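Local coordinates for protein ribosomal RNA methyltransferase, putative (Plasmodium falciparum, PDB 2PLW) that binds S-adenosylmethionine and probably transfers its methyl group to a uridine 2'-hydroxyl of ribosomal RNA, as in other RlmE-family enzymes, at residues G34-V39 / L111-V116; Q38-R43 / N49-I54; D124-S129 / G157-N162; N162-L167 / Q172-T177. All blocks are in the same frame, centred on the assembly; numbering follows the deposited sequence.

Contact 1: residues G34-V39 / L111-V116; sequences GSWCQV and LSDAAV. With SAM (S-adenosylmethionine), chain C.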
loop_
_atom_site.group_PDB
_atom_site.type_symbol
_atom_site.label_atom_id
_atom_site.label_comp_id
_atom_site.label_asym_id
_atom_site.label_seq_id
_atom_site.Cartn_x
_atom_site.Cartn_y
_atom_site.Cartn_z
ATOM N N GLY A 34 5.131 -11.057 5.494
ATOM C CA GLY A 34 5.201 -10.025 6.533
ATOM C C GLY A 34 6.455 -9.211 6.672
ATOM O O GLY A 34 6.584 -8.496 7.654
ATOM N N SER A 35 7.358 -9.252 5.685
ATOM C CA SER A 35 8.630 -8.546 5.851
ATOM C C SER A 35 8.542 -7.027 5.819
ATOM O O SER A 35 9.349 -6.362 6.462
ATOM C CB SER A 35 9.722 -9.074 4.895
ATOM O OG SER A 35 9.554 -8.560 3.587
ATOM N N TRP A 36 7.582 -6.454 5.086
ATOM C CA TRP A 36 7.396 -4.997 5.130
ATOM C C TRP A 36 6.940 -4.603 6.518
ATOM O O TRP A 36 7.346 -3.573 7.046
ATOM C CB TRP A 36 6.391 -4.527 4.048
ATOM C CG TRP A 36 7.043 -4.372 2.687
ATOM C CD1 TRP A 36 8.178 -5.027 2.215
ATOM C CD2 TRP A 36 6.641 -3.476 1.627
ATOM N NE1 TRP A 36 8.491 -4.586 0.945
ATOM C CE2 TRP A 36 7.574 -3.636 0.561
ATOM C CE3 TRP A 36 5.598 -2.544 1.480
ATOM C CZ2 TRP A 36 7.476 -2.928 -0.640
ATOM C CZ3 TRP A 36 5.520 -1.811 0.296
ATOM C CH2 TRP A 36 6.448 -2.013 -0.755
ATOM N N CYS A 37 6.077 -5.429 7.101
ATOM C CA CYS A 37 5.624 -5.198 8.469
ATOM C C CYS A 37 6.840 -5.223 9.418
ATOM O O CYS A 37 6.945 -4.391 10.309
ATOM C CB CYS A 37 4.585 -6.222 8.888
ATOM S SG CYS A 37 2.920 -5.808 8.251
ATOM N N GLN A 38 7.738 -6.174 9.203
ATOM C CA GLN A 38 8.971 -6.233 10.002
ATOM C C GLN A 38 9.841 -5.007 9.826
ATOM O O GLN A 38 10.370 -4.492 10.805
ATOM C CB GLN A 38 9.792 -7.463 9.632
ATOM C CG GLN A 38 9.108 -8.736 9.983
ATOM C CD GLN A 38 9.918 -9.897 9.527
ATOM O OE1 GLN A 38 10.005 -10.164 8.333
ATOM N NE2 GLN A 38 10.510 -10.619 10.476
ATOM N N VAL A 39 9.995 -4.529 8.588
ATOM C CA VAL A 39 10.799 -3.322 8.323
ATOM C C VAL A 39 10.166 -2.107 9.004
ATOM O O VAL A 39 10.851 -1.286 9.622
ATOM C CB VAL A 39 10.921 -3.048 6.793
ATOM C CG1 VAL A 39 11.447 -1.646 6.529
ATOM C CG2 VAL A 39 11.808 -4.103 6.127
ATOM N N LEU A 111 0.750 1.677 2.144
ATOM C CA LEU A 111 1.716 1.020 1.266
ATOM C C LEU A 111 1.053 -0.195 0.626
ATOM O O LEU A 111 0.290 -0.913 1.274
ATOM C CB LEU A 111 2.936 0.539 2.062
ATOM C CG LEU A 111 3.609 1.561 2.996
ATOM C CD1 LEU A 111 4.679 0.933 3.898
ATOM C CD2 LEU A 111 4.216 2.722 2.202
ATOM N N SER A 112 1.361 -0.431 -0.638
ATOM C CA SER A 112 0.932 -1.656 -1.276
ATOM C C SER A 112 2.058 -2.295 -2.067
ATOM O O SER A 112 2.597 -1.701 -3.006
ATOM C CB SER A 112 -0.277 -1.421 -2.183
ATOM O OG SER A 112 -0.513 -2.574 -2.948
ATOM N N ASP A 113 2.386 -3.516 -1.666
ATOM C CA ASP A 113 3.281 -4.384 -2.424
ATOM C C ASP A 113 2.467 -5.504 -3.087
ATOM O O ASP A 113 3.032 -6.530 -3.494
ATOM C CB ASP A 113 4.337 -4.985 -1.481
ATOM C CG ASP A 113 5.523 -5.587 -2.225
ATOM O OD1 ASP A 113 5.910 -5.015 -3.274
ATOM O OD2 ASP A 113 6.065 -6.615 -1.736
ATOM N N ALA A 114 1.149 -5.318 -3.225
ATOM C CA ALA A 114 0.287 -6.352 -3.825
ATOM C C ALA A 114 0.544 -6.489 -5.331
ATOM O O ALA A 114 0.953 -5.539 -5.988
ATOM C CB ALA A 114 -1.201 -6.034 -3.590
ATOM N N ALA A 115 0.298 -7.687 -5.855
ATOM C CA ALA A 115 0.386 -7.932 -7.295
ATOM C C ALA A 115 -0.595 -9.038 -7.678
ATOM O O ALA A 115 -0.967 -9.856 -6.845
ATOM C CB ALA A 115 1.825 -8.295 -7.701
ATOM N N VAL A 116 -1.053 -9.014 -8.923
ATOM C CA VAL A 116 -1.947 -10.050 -9.433
ATOM C C VAL A 116 -1.091 -11.097 -10.147
ATOM O O VAL A 116 -0.112 -10.734 -10.787
ATOM C CB VAL A 116 -3.046 -9.461 -10.357
ATOM C CG1 VAL A 116 -4.281 -9.113 -9.541
ATOM C CG2 VAL A 116 -2.559 -8.214 -11.090
HETATM N N SAM C . 5.473 -7.042 0.941
HETATM C CA SAM C . 5.322 -8.475 1.363
HETATM C C SAM C . 6.402 -8.886 2.364
HETATM O O SAM C . 7.403 -8.178 2.484
HETATM O OXT SAM C . 6.303 -9.888 3.083
HETATM C CB SAM C . 5.354 -9.376 0.122
HETATM C CG SAM C . 4.062 -9.160 -0.664
HETATM S SD SAM C . 3.710 -10.405 -1.920
HETATM C CE SAM C . 4.994 -9.957 -3.100
HETATM C "C5'" SAM C . 2.221 -9.747 -2.716
HETATM C "C4'" SAM C . 0.977 -10.050 -1.880
HETATM O "O4'" SAM C . -0.115 -9.305 -2.426
HETATM C "C3'" SAM C . 0.530 -11.533 -1.858
HETATM O "O3'" SAM C . 0.694 -12.095 -0.573
HETATM C "C2'" SAM C . -0.950 -11.486 -2.266
HETATM O "O2'" SAM C . -1.830 -12.350 -1.556
HETATM C "C1'" SAM C . -1.288 -10.024 -2.037
HETATM N N9 SAM C . -2.444 -9.509 -2.774
HETATM C C8 SAM C . -2.685 -9.533 -4.132
HETATM N N7 SAM C . -3.856 -8.906 -4.372
HETATM C C5 SAM C . -4.354 -8.481 -3.181
HETATM C C6 SAM C . -5.506 -7.781 -2.819
HETATM N N6 SAM C . -6.389 -7.393 -3.729
HETATM N N1 SAM C . -5.742 -7.478 -1.502
HETATM C C2 SAM C . -4.852 -7.852 -0.511
HETATM N N3 SAM C . -3.702 -8.533 -0.864
HETATM C C4 SAM C . -3.474 -8.852 -2.171
#
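Asp113 lies flat against the indole of Trp36. Its CB stands over the six-membered ring, 3.7 Å from the centroid and 9° off the normal, a CH-pi contact, and the carboxylate plane is turned only 12° from the ring, so the two groups stack. Leu111 closes in at the rim, where Trp36 CZ3 meets Leu111 CB at 3.9 Å near the ring plane. This packing is dense and wholly buried, and Trp36 NE1 is satisfied by the carbonyl of Ala6. Asp113 CG is anti to its own nitrogen (chi1 -164°), which lays the carboxylate over the indole, and OD2 is turned toward the ligand: the amino group SAM N donates to Asp113 OD2 at 2.8 Å and shares the Trp36 face with Asp113 CB. Asp113 OD1 forms a salt bridge with Lys153, the predicted proton acceptor, and a hydrogen bond with Tyr190 OH. At the helix start, Gly34 N and Ser35 N both donate to SAM OXT at 2.9 Å, so one carboxylate oxygen receives two backbone N-H groups, while Trp36 N reaches SAM O only weakly. Packing between the segments thins beyond Asp113: Ala115 and Val116 are partly exposed and do not touch segment 34-39, although Ala115 O approaches SAM C8 at 3.2 Å. A glycine-led helix N-terminus holding the methionine carboxylate after the first strand is characteristic of the SAM site in class I Rossmann-like methyltransferases.

Contact 2: residues Q38-R43 / N49-I54; sequences QVILER and NKIIGI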
loop_
_atom_site.group_PDB
_atom_site.type_symbol
_atom_site.label_atom_id
_atom_site.label_comp_id
_atom_site.label_asym_id
_atom_site.label_seq_id
_atom_site.Cartn_x
_atom_site.Cartn_y
_atom_site.Cartn_z
ATOM N N GLN A 38 7.738 -6.174 9.203
ATOM C CA GLN A 38 8.971 -6.233 10.002
ATOM C C GLN A 38 9.841 -5.007 9.826
ATOM O O GLN A 38 10.370 -4.492 10.805
ATOM C CB GLN A 38 9.792 -7.463 9.632
ATOM C CG GLN A 38 9.108 -8.736 9.983
ATOM C CD GLN A 38 9.918 -9.897 9.527
ATOM O OE1 GLN A 38 10.005 -10.164 8.333
ATOM N NE2 GLN A 38 10.510 -10.619 10.476
ATOM N N VAL A 39 9.995 -4.529 8.588
ATOM C CA VAL A 39 10.799 -3.322 8.323
ATOM C C VAL A 39 10.166 -2.107 9.004
ATOM O O VAL A 39 10.851 -1.286 9.622
ATOM C CB VAL A 39 10.921 -3.048 6.793
ATOM C CG1 VAL A 39 11.447 -1.646 6.529
ATOM C CG2 VAL A 39 11.808 -4.103 6.127
ATOM N N ILE A 40 8.842 -2.001 8.891
ATOM C CA ILE A 40 8.112 -0.913 9.526
ATOM C C ILE A 40 8.324 -0.919 11.039
ATOM O O ILE A 40 8.547 0.143 11.636
ATOM C CB ILE A 40 6.592 -0.931 9.162
ATOM C CG1 ILE A 40 6.401 -0.715 7.651
ATOM C CG2 ILE A 40 5.849 0.175 9.945
ATOM C CD1 ILE A 40 4.986 -1.181 7.145
ATOM N N LEU A 41 8.283 -2.104 11.639
ATOM C CA LEU A 41 8.597 -2.249 13.071
ATOM C C LEU A 41 10.006 -1.757 13.415
ATOM O O LEU A 41 10.164 -0.984 14.348
ATOM C CB LEU A 41 8.385 -3.685 13.548
ATOM C CG LEU A 41 6.974 -4.190 13.796
ATOM C CD1 LEU A 41 7.013 -5.697 13.947
ATOM C CD2 LEU A 41 6.347 -3.567 15.060
ATOM N N GLU A 42 11.006 -2.178 12.645
ATOM C CA GLU A 42 12.402 -1.762 12.863
ATOM C C GLU A 42 12.612 -0.263 12.800
ATOM O O GLU A 42 13.323 0.320 13.629
ATOM C CB GLU A 42 13.303 -2.371 11.797
ATOM C CG GLU A 42 13.554 -3.822 11.966
ATOM C CD GLU A 42 14.315 -4.401 10.795
ATOM O OE1 GLU A 42 14.424 -3.730 9.727
ATOM O OE2 GLU A 42 14.788 -5.544 10.940
ATOM N N ARG A 43 12.023 0.350 11.780
ATOM C CA ARG A 43 12.243 1.750 11.506
ATOM C C ARG A 43 11.434 2.642 12.435
ATOM O O ARG A 43 11.707 3.832 12.545
ATOM C CB ARG A 43 11.967 2.043 10.047
ATOM C CG ARG A 43 12.887 1.242 9.162
ATOM C CD ARG A 43 13.234 1.967 7.927
ATOM N NE ARG A 43 14.537 1.532 7.450
ATOM C CZ ARG A 43 15.320 2.248 6.659
ATOM N NH1 ARG A 43 14.928 3.428 6.209
ATOM N NH2 ARG A 43 16.488 1.751 6.286
ATOM N N ASN A 49 3.304 4.048 17.114
ATOM C CA ASN A 49 2.684 3.863 15.795
ATOM C C ASN A 49 1.594 2.823 15.918
ATOM O O ASN A 49 1.547 2.117 16.917
ATOM C CB ASN A 49 3.722 3.333 14.784
ATOM C CG ASN A 49 4.813 4.347 14.448
ATOM O OD1 ASN A 49 5.898 4.310 15.043
ATOM N ND2 ASN A 49 4.547 5.244 13.484
ATOM N N LYS A 50 0.714 2.735 14.916
ATOM C CA LYS A 50 -0.122 1.551 14.708
ATOM C C LYS A 50 0.283 1.006 13.350
ATOM O O LYS A 50 0.315 1.751 12.370
ATOM C CB LYS A 50 -1.600 1.899 14.644
ATOM C CG LYS A 50 -2.311 1.913 15.956
ATOM C CD LYS A 50 -3.772 2.330 15.771
ATOM C CE LYS A 50 -4.541 2.197 17.091
ATOM N NZ LYS A 50 -3.874 2.813 18.284
ATOM N N ILE A 51 0.629 -0.270 13.317
ATOM C CA ILE A 51 1.010 -0.948 12.080
ATOM C C ILE A 51 -0.061 -1.998 11.754
ATOM O O ILE A 51 -0.342 -2.871 12.571
ATOM C CB ILE A 51 2.407 -1.583 12.212
ATOM C CG1 ILE A 51 3.426 -0.515 12.630
ATOM C CG2 ILE A 51 2.845 -2.208 10.897
ATOM C CD1 ILE A 51 4.645 -1.111 13.283
ATOM N N ILE A 52 -0.663 -1.882 10.572
ATOM C CA ILE A 52 -1.738 -2.786 10.130
ATOM C C ILE A 52 -1.317 -3.442 8.814
ATOM O O ILE A 52 -0.831 -2.778 7.910
ATOM C CB ILE A 52 -3.099 -2.042 9.939
ATOM C CG1 ILE A 52 -3.457 -1.218 11.186
ATOM C CG2 ILE A 52 -4.211 -3.047 9.599
ATOM C CD1 ILE A 52 -4.401 -0.084 10.908
ATOM N N GLY A 53 -1.532 -4.749 8.718
ATOM C CA GLY A 53 -1.236 -5.499 7.498
ATOM C C GLY A 53 -2.513 -6.077 6.951
ATOM O O GLY A 53 -3.330 -6.612 7.723
ATOM N N ILE A 54 -2.662 -6.038 5.628
ATOM C CA ILE A 54 -3.823 -6.668 4.996
ATOM C C ILE A 54 -3.312 -7.601 3.919
ATOM O O ILE A 54 -2.485 -7.197 3.119
ATOM C CB ILE A 54 -4.781 -5.640 4.360
ATOM C CG1 ILE A 54 -5.536 -4.877 5.457
ATOM C CG2 ILE A 54 -5.874 -6.399 3.513
ATOM C CD1 ILE A 54 -6.411 -3.750 4.919
#
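Ile51 meets two helix residues, Ile40 and Leu41, through CG1 and CD1, the latter shared by both. The CG2 methyl of Ile40, placed anti to the backbone N while CG1 lies beside that nitrogen (chi1 -63°), is set against Ile51 CG1 at 3.7 Å and also lies near Ile51 CD1. These two isoleucines run past one another in opposite senses. Leu41 starts alongside the strand rather than facing it, but with CD1 extended (chi2 167°), the other methyl, CD2, turns in to 3.5 Å from Ile51 CD1, a tight methyl-to-methyl contact. Ile51 has chi2 of 158°, which stretches CD1 out to where both helix side chains can reach it. No hydrogen bond crosses the interface, and its contacts are entirely apolar. Ile40 also packs on Ile26 and on Leu10 of helix 7-17, while Leu41 reaches Ile62 and Val65. The contact thus closes the beta-alpha-beta unit of strand 24-29, helix 35-43 and strand 49-55, with Ile51 backbone-paired to Tyr66 of edge strand 66-69.

Contact 3: residues D124-S129 / G157-N162; sequences DDHLNS and GSQTNN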
loop_
_atom_site.group_PDB
_atom_site.type_symbol
_atom_site.label_atom_id
_atom_site.label_comp_id
_atom_site.label_asym_id
_atom_site.label_seq_id
_atom_site.Cartn_x
_atom_site.Cartn_y
_atom_site.Cartn_z
ATOM N N ASP A 124 -2.010 -7.998 -21.161
ATOM C CA ASP A 124 -3.110 -8.385 -20.267
ATOM C C ASP A 124 -2.687 -8.254 -18.803
ATOM O O ASP A 124 -3.453 -7.784 -17.967
ATOM C CB ASP A 124 -3.525 -9.834 -20.526
ATOM C CG ASP A 124 -4.585 -9.973 -21.596
ATOM O OD1 ASP A 124 -5.526 -9.149 -21.642
ATOM O OD2 ASP A 124 -4.492 -10.941 -22.370
ATOM N N ASP A 125 -1.465 -8.688 -18.501
ATOM C CA ASP A 125 -0.952 -8.625 -17.139
ATOM C C ASP A 125 -0.837 -7.167 -16.677
ATOM O O ASP A 125 -1.104 -6.859 -15.518
ATOM C CB ASP A 125 0.410 -9.329 -17.032
ATOM C CG ASP A 125 0.283 -10.848 -17.127
ATOM O OD1 ASP A 125 -0.801 -11.380 -16.835
ATOM O OD2 ASP A 125 1.281 -11.494 -17.501
ATOM N N HIS A 126 -0.455 -6.284 -17.595
ATOM C CA HIS A 126 -0.404 -4.852 -17.276
ATOM C C HIS A 126 -1.808 -4.329 -16.986
ATOM O O HIS A 126 -2.015 -3.638 -15.982
ATOM C CB HIS A 126 0.249 -4.057 -18.402
ATOM C CG HIS A 126 0.179 -2.572 -18.206
ATOM N ND1 HIS A 126 0.844 -1.933 -17.178
ATOM C CD2 HIS A 126 -0.526 -1.618 -18.856
ATOM C CE1 HIS A 126 0.572 -0.640 -17.225
ATOM N NE2 HIS A 126 -0.247 -0.420 -18.239
ATOM N N LEU A 127 -2.772 -4.632 -17.855
ATOM C CA LEU A 127 -4.160 -4.192 -17.632
ATOM C C LEU A 127 -4.722 -4.717 -16.308
ATOM O O LEU A 127 -5.414 -3.981 -15.564
ATOM C CB LEU A 127 -5.086 -4.600 -18.789
ATOM C CG LEU A 127 -6.478 -3.947 -18.799
ATOM C CD1 LEU A 127 -6.296 -2.443 -18.999
ATOM C CD2 LEU A 127 -7.358 -4.582 -19.890
ATOM N N ASN A 128 -4.436 -5.986 -16.007
ATOM C CA ASN A 128 -4.858 -6.560 -14.720
ATOM C C ASN A 128 -4.224 -5.823 -13.559
ATOM O O ASN A 128 -4.863 -5.623 -12.529
ATOM C CB ASN A 128 -4.483 -8.039 -14.604
ATOM C CG ASN A 128 -5.227 -8.912 -15.578
ATOM O OD1 ASN A 128 -6.186 -8.480 -16.209
ATOM N ND2 ASN A 128 -4.785 -10.173 -15.696
ATOM N N SER A 129 -2.946 -5.492 -13.713
ATOM C CA SER A 129 -2.219 -4.709 -12.716
ATOM C C SER A 129 -2.854 -3.339 -12.547
ATOM O O SER A 129 -2.933 -2.823 -11.421
ATOM C CB SER A 129 -0.745 -4.564 -13.116
ATOM O OG SER A 129 0.009 -3.789 -12.182
ATOM N N GLY A 157 3.781 -0.042 -17.677
ATOM C CA GLY A 157 3.276 -0.222 -19.034
ATOM C C GLY A 157 2.482 0.943 -19.539
ATOM O O GLY A 157 2.585 2.057 -19.034
ATOM N N SER A 158 1.687 0.670 -20.560
ATOM C CA SER A 158 1.051 1.731 -21.326
ATOM C C SER A 158 0.190 2.694 -20.505
ATOM O O SER A 158 0.072 3.867 -20.857
ATOM C CB SER A 158 0.273 1.128 -22.505
ATOM O OG SER A 158 -1.105 0.959 -22.263
ATOM N N GLN A 159 -0.395 2.194 -19.411
ATOM C CA GLN A 159 -1.321 2.979 -18.596
ATOM C C GLN A 159 -0.695 3.606 -17.357
ATOM O O GLN A 159 -1.349 4.338 -16.626
ATOM C CB GLN A 159 -2.487 2.102 -18.117
ATOM C CG GLN A 159 -3.249 1.457 -19.281
ATOM C CD GLN A 159 -3.907 2.509 -20.143
ATOM O OE1 GLN A 159 -4.822 3.186 -19.702
ATOM N NE2 GLN A 159 -3.428 2.663 -21.369
ATOM N N THR A 160 0.562 3.301 -17.097
ATOM C CA THR A 160 1.205 3.815 -15.903
ATOM C C THR A 160 1.088 5.330 -15.798
ATOM O O THR A 160 0.714 5.868 -14.746
ATOM C CB THR A 160 2.672 3.327 -15.824
ATOM O OG1 THR A 160 2.659 1.904 -15.763
ATOM C CG2 THR A 160 3.373 3.855 -14.574
ATOM N N ASN A 161 1.389 6.038 -16.879
ATOM C CA ASN A 161 1.357 7.474 -16.769
ATOM C C ASN A 161 -0.049 8.045 -16.585
ATOM O O ASN A 161 -0.234 9.032 -15.862
ATOM C CB ASN A 161 2.126 8.149 -17.898
ATOM C CG ASN A 161 3.128 9.137 -17.360
ATOM O OD1 ASN A 161 2.921 10.352 -17.430
ATOM N ND2 ASN A 161 4.187 8.618 -16.734
ATOM N N ASN A 162 -1.042 7.398 -17.190
ATOM C CA ASN A 162 -2.430 7.755 -16.906
ATOM C C ASN A 162 -2.727 7.684 -15.402
ATOM O O ASN A 162 -3.369 8.580 -14.832
ATOM C CB ASN A 162 -3.396 6.839 -17.647
ATOM C CG ASN A 162 -3.368 7.016 -19.151
ATOM O OD1 ASN A 162 -2.975 8.076 -19.696
ATOM N ND2 ASN A 162 -3.790 5.966 -19.848
#
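Residues 157-160 form a type I beta turn, with Thr160 N bonded to Gly157 O, directly ahead of helix 160-168, and the imidazole of His126 on helix 122-143 lies against this turn. Gly157 CA sits over one face of the ring, 3.5 Å from its centroid and displaced toward the rim, as a CH-pi contact. At the far end of the ring, Gln159 N donates to His126 NE2 at 2.9 Å with an N-H...N angle of 162°, coming in 20° out of the ring plane. His126 ND1 is bonded to the carbonyl O of Tyr155, so both ring nitrogens are engaged, which fixes the rotation of the ring and is consistent with the proton being on ND1. The ring reaches the turn because CG is anti to the helix nitrogen (chi1 173°). Thr160 OG1 lies near the ring plane and accepts a hydrogen bond from Gly157 N at 3.0 Å, binding the turn to itself. On the more exposed side, Gln159 folds back at chi2 and its NE2 gives an almost straight bond to Ser158 OG, 3.0 Å long, within the amide plane. Asn162 ND2 approaches Gln159 OE1 from above the carbonyl plane. Beneath the contact, His126 and Thr160 both pack on Met154 of strand 148-155, whose end leads into the turn, so helix 122-143, that strand and helix 160-168 come together here.

Contact 4: residues N162-L167 / Q172-T177; sequences NLKTYL and QLVHTT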
loop_
_atom_site.group_PDB
_atom_site.type_symbol
_atom_site.label_atom_id
_atom_site.label_comp_id
_atom_site.label_asym_id
_atom_site.label_seq_id
_atom_site.Cartn_x
_atom_site.Cartn_y
_atom_site.Cartn_z
ATOM N N ASN A 162 -1.042 7.398 -17.190
ATOM C CA ASN A 162 -2.430 7.755 -16.906
ATOM C C ASN A 162 -2.727 7.684 -15.402
ATOM O O ASN A 162 -3.369 8.580 -14.832
ATOM C CB ASN A 162 -3.396 6.839 -17.647
ATOM C CG ASN A 162 -3.368 7.016 -19.151
ATOM O OD1 ASN A 162 -2.975 8.076 -19.696
ATOM N ND2 ASN A 162 -3.790 5.966 -19.848
ATOM N N LEU A 163 -2.262 6.612 -14.771
ATOM C CA LEU A 163 -2.507 6.406 -13.343
ATOM C C LEU A 163 -1.751 7.437 -12.535
ATOM O O LEU A 163 -2.262 7.991 -11.548
ATOM C CB LEU A 163 -2.097 4.989 -12.934
ATOM C CG LEU A 163 -3.054 3.916 -13.478
ATOM C CD1 LEU A 163 -2.730 2.569 -12.882
ATOM C CD2 LEU A 163 -4.478 4.261 -13.176
ATOM N N LYS A 164 -0.539 7.713 -12.963
ATOM C CA LYS A 164 0.258 8.742 -12.277
ATOM C C LYS A 164 -0.479 10.087 -12.302
ATOM O O LYS A 164 -0.635 10.745 -11.268
ATOM C CB LYS A 164 1.624 8.845 -12.923
ATOM C CG LYS A 164 2.561 9.773 -12.200
ATOM C CD LYS A 164 3.877 9.808 -12.953
ATOM C CE LYS A 164 4.859 10.695 -12.275
ATOM N NZ LYS A 164 6.191 10.553 -12.961
ATOM N N THR A 165 -1.015 10.452 -13.470
ATOM C CA THR A 165 -1.737 11.716 -13.627
ATOM C C THR A 165 -2.999 11.742 -12.783
ATOM O O THR A 165 -3.353 12.752 -12.159
ATOM C CB THR A 165 -2.038 11.976 -15.093
ATOM O OG1 THR A 165 -0.790 12.181 -15.759
ATOM C CG2 THR A 165 -2.927 13.200 -15.261
ATOM N N TYR A 166 -3.662 10.600 -12.725
ATOM C CA TYR A 166 -4.841 10.503 -11.903
ATOM C C TYR A 166 -4.486 10.776 -10.431
ATOM O O TYR A 166 -5.175 11.525 -9.732
ATOM C CB TYR A 166 -5.454 9.111 -12.076
ATOM C CG TYR A 166 -6.709 8.915 -11.283
ATOM C CD1 TYR A 166 -7.816 9.739 -11.464
ATOM C CD2 TYR A 166 -6.795 7.887 -10.346
ATOM C CE1 TYR A 166 -8.992 9.544 -10.722
ATOM C CE2 TYR A 166 -7.954 7.685 -9.616
ATOM C CZ TYR A 166 -9.040 8.517 -9.801
ATOM O OH TYR A 166 -10.173 8.278 -9.050
ATOM N N LEU A 167 -3.385 10.194 -9.972
ATOM C CA LEU A 167 -2.964 10.371 -8.575
ATOM C C LEU A 167 -2.540 11.812 -8.267
ATOM O O LEU A 167 -2.764 12.296 -7.166
ATOM C CB LEU A 167 -1.847 9.383 -8.228
ATOM C CG LEU A 167 -2.357 7.937 -8.116
ATOM C CD1 LEU A 167 -1.224 6.946 -8.240
ATOM C CD2 LEU A 167 -3.132 7.677 -6.818
ATOM N N GLN A 172 -0.180 16.185 -3.520
ATOM C CA GLN A 172 0.675 17.278 -3.937
ATOM C C GLN A 172 1.701 16.834 -4.968
ATOM O O GLN A 172 1.890 17.534 -5.971
ATOM C CB GLN A 172 1.372 17.893 -2.744
ATOM C CG GLN A 172 2.181 19.127 -3.139
ATOM C CD GLN A 172 3.116 19.514 -2.043
ATOM O OE1 GLN A 172 2.987 19.032 -0.931
ATOM N NE2 GLN A 172 4.113 20.356 -2.356
ATOM N N LEU A 173 2.368 15.700 -4.722
ATOM C CA LEU A 173 3.404 15.198 -5.640
ATOM C C LEU A 173 3.289 13.700 -5.844
ATOM O O LEU A 173 2.986 12.965 -4.909
ATOM C CB LEU A 173 4.836 15.488 -5.164
ATOM C CG LEU A 173 5.409 16.591 -4.265
ATOM C CD1 LEU A 173 5.488 16.110 -2.832
ATOM C CD2 LEU A 173 6.826 16.928 -4.756
ATOM N N VAL A 174 3.609 13.249 -7.051
ATOM C CA VAL A 174 3.634 11.829 -7.361
ATOM C C VAL A 174 4.865 11.509 -8.187
ATOM O O VAL A 174 5.103 12.156 -9.215
ATOM C CB VAL A 174 2.369 11.381 -8.150
ATOM C CG1 VAL A 174 2.433 9.883 -8.432
ATOM C CG2 VAL A 174 1.094 11.705 -7.355
ATOM N N HIS A 175 5.623 10.515 -7.731
ATOM C CA HIS A 175 6.900 10.115 -8.350
ATOM C C HIS A 175 6.805 8.678 -8.825
ATOM O O HIS A 175 6.179 7.845 -8.175
ATOM C CB HIS A 175 8.065 10.241 -7.355
ATOM C CG HIS A 175 8.113 11.553 -6.633
ATOM N ND1 HIS A 175 7.407 11.796 -5.471
ATOM C CD2 HIS A 175 8.781 12.699 -6.913
ATOM C CE1 HIS A 175 7.641 13.033 -5.066
ATOM N NE2 HIS A 175 8.471 13.603 -5.924
ATOM N N THR A 176 7.399 8.381 -9.976
ATOM C CA THR A 176 7.576 6.998 -10.375
ATOM C C THR A 176 9.016 6.589 -10.041
ATOM O O THR A 176 9.976 7.315 -10.366
ATOM C CB THR A 176 7.297 6.798 -11.877
ATOM O OG1 THR A 176 6.062 7.430 -12.222
ATOM C CG2 THR A 176 7.172 5.324 -12.187
ATOM N N THR A 177 9.170 5.449 -9.373
ATOM C CA THR A 177 10.501 4.937 -9.056
ATOM C C THR A 177 11.088 4.250 -10.295
ATOM O O THR A 177 10.383 4.030 -11.269
ATOM C CB THR A 177 10.444 3.932 -7.895
ATOM O OG1 THR A 177 9.776 2.744 -8.333
ATOM C CG2 THR A 177 9.685 4.524 -6.728
HETATM O O HOH W 1 8.446 10.537 -11.591
HETATM O O HOH W 2 6.544 13.038 -11.177
#
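An all-extended chain (chi1 -174°, the outer torsions likewise extended) carries the ammonium group of Lys164 across from the helix to the strand beside Thr176. On the way, Lys164 CG rests against Val174 CG1 at 3.8 Å, and CE passes 3.4 Å from Val174 O. Thr176 has OG1 beside its own nitrogen (chi1 -48°), where Lys164 NZ makes a weak hydrogen bond of 3.2 Å to it. Two waters strengthen the polar end: one accepts from both Lys164 NZ, at 2.6 Å, and Thr176 N, and the other donates to Val174 O at 2.6 Å while accepting weakly from NZ. Deeper in, Val174 CG2 packs on Leu167 CB at 3.8 Å, and Leu167 continues onto Cys193 and Thr137. The axes of the helix and strand segments lie 8.4 Å apart, with 159° between their N-to-C directions. This is an amphipathic helix laid on an edge strand, which enters the sheet at a classic beta bulge where Gln172 and Leu173 face Lys194; the strand pair 171-176 and 188-196 completes the Rossmann-like methyltransferase sheet.

Contacts 1 and 2 share Gln38 and Val39 on helix 35-43, their centres about 10 Å apart; Leu111 CD1 touches Ile40 CD1 at 3.9 Å, so the apolar layer of contact 2 runs on to Leu111, beside the Trp36 ring of the pocket, with the side chain of Ile40 about 9 Å from S-adenosylmethionine. Contacts 3 and 4 share Asn162 on helix 160-168 and lie on the other side of the chain's centre from contact 2. Val116 CG2 of contact 1 meets Asn128 O of contact 3 at 3.8 Å. Lys153, the predicted proton acceptor, pairs with Asp113 in contact 1, whereas the side chains of Thr160 and Thr176 stay about 10 Å from its own.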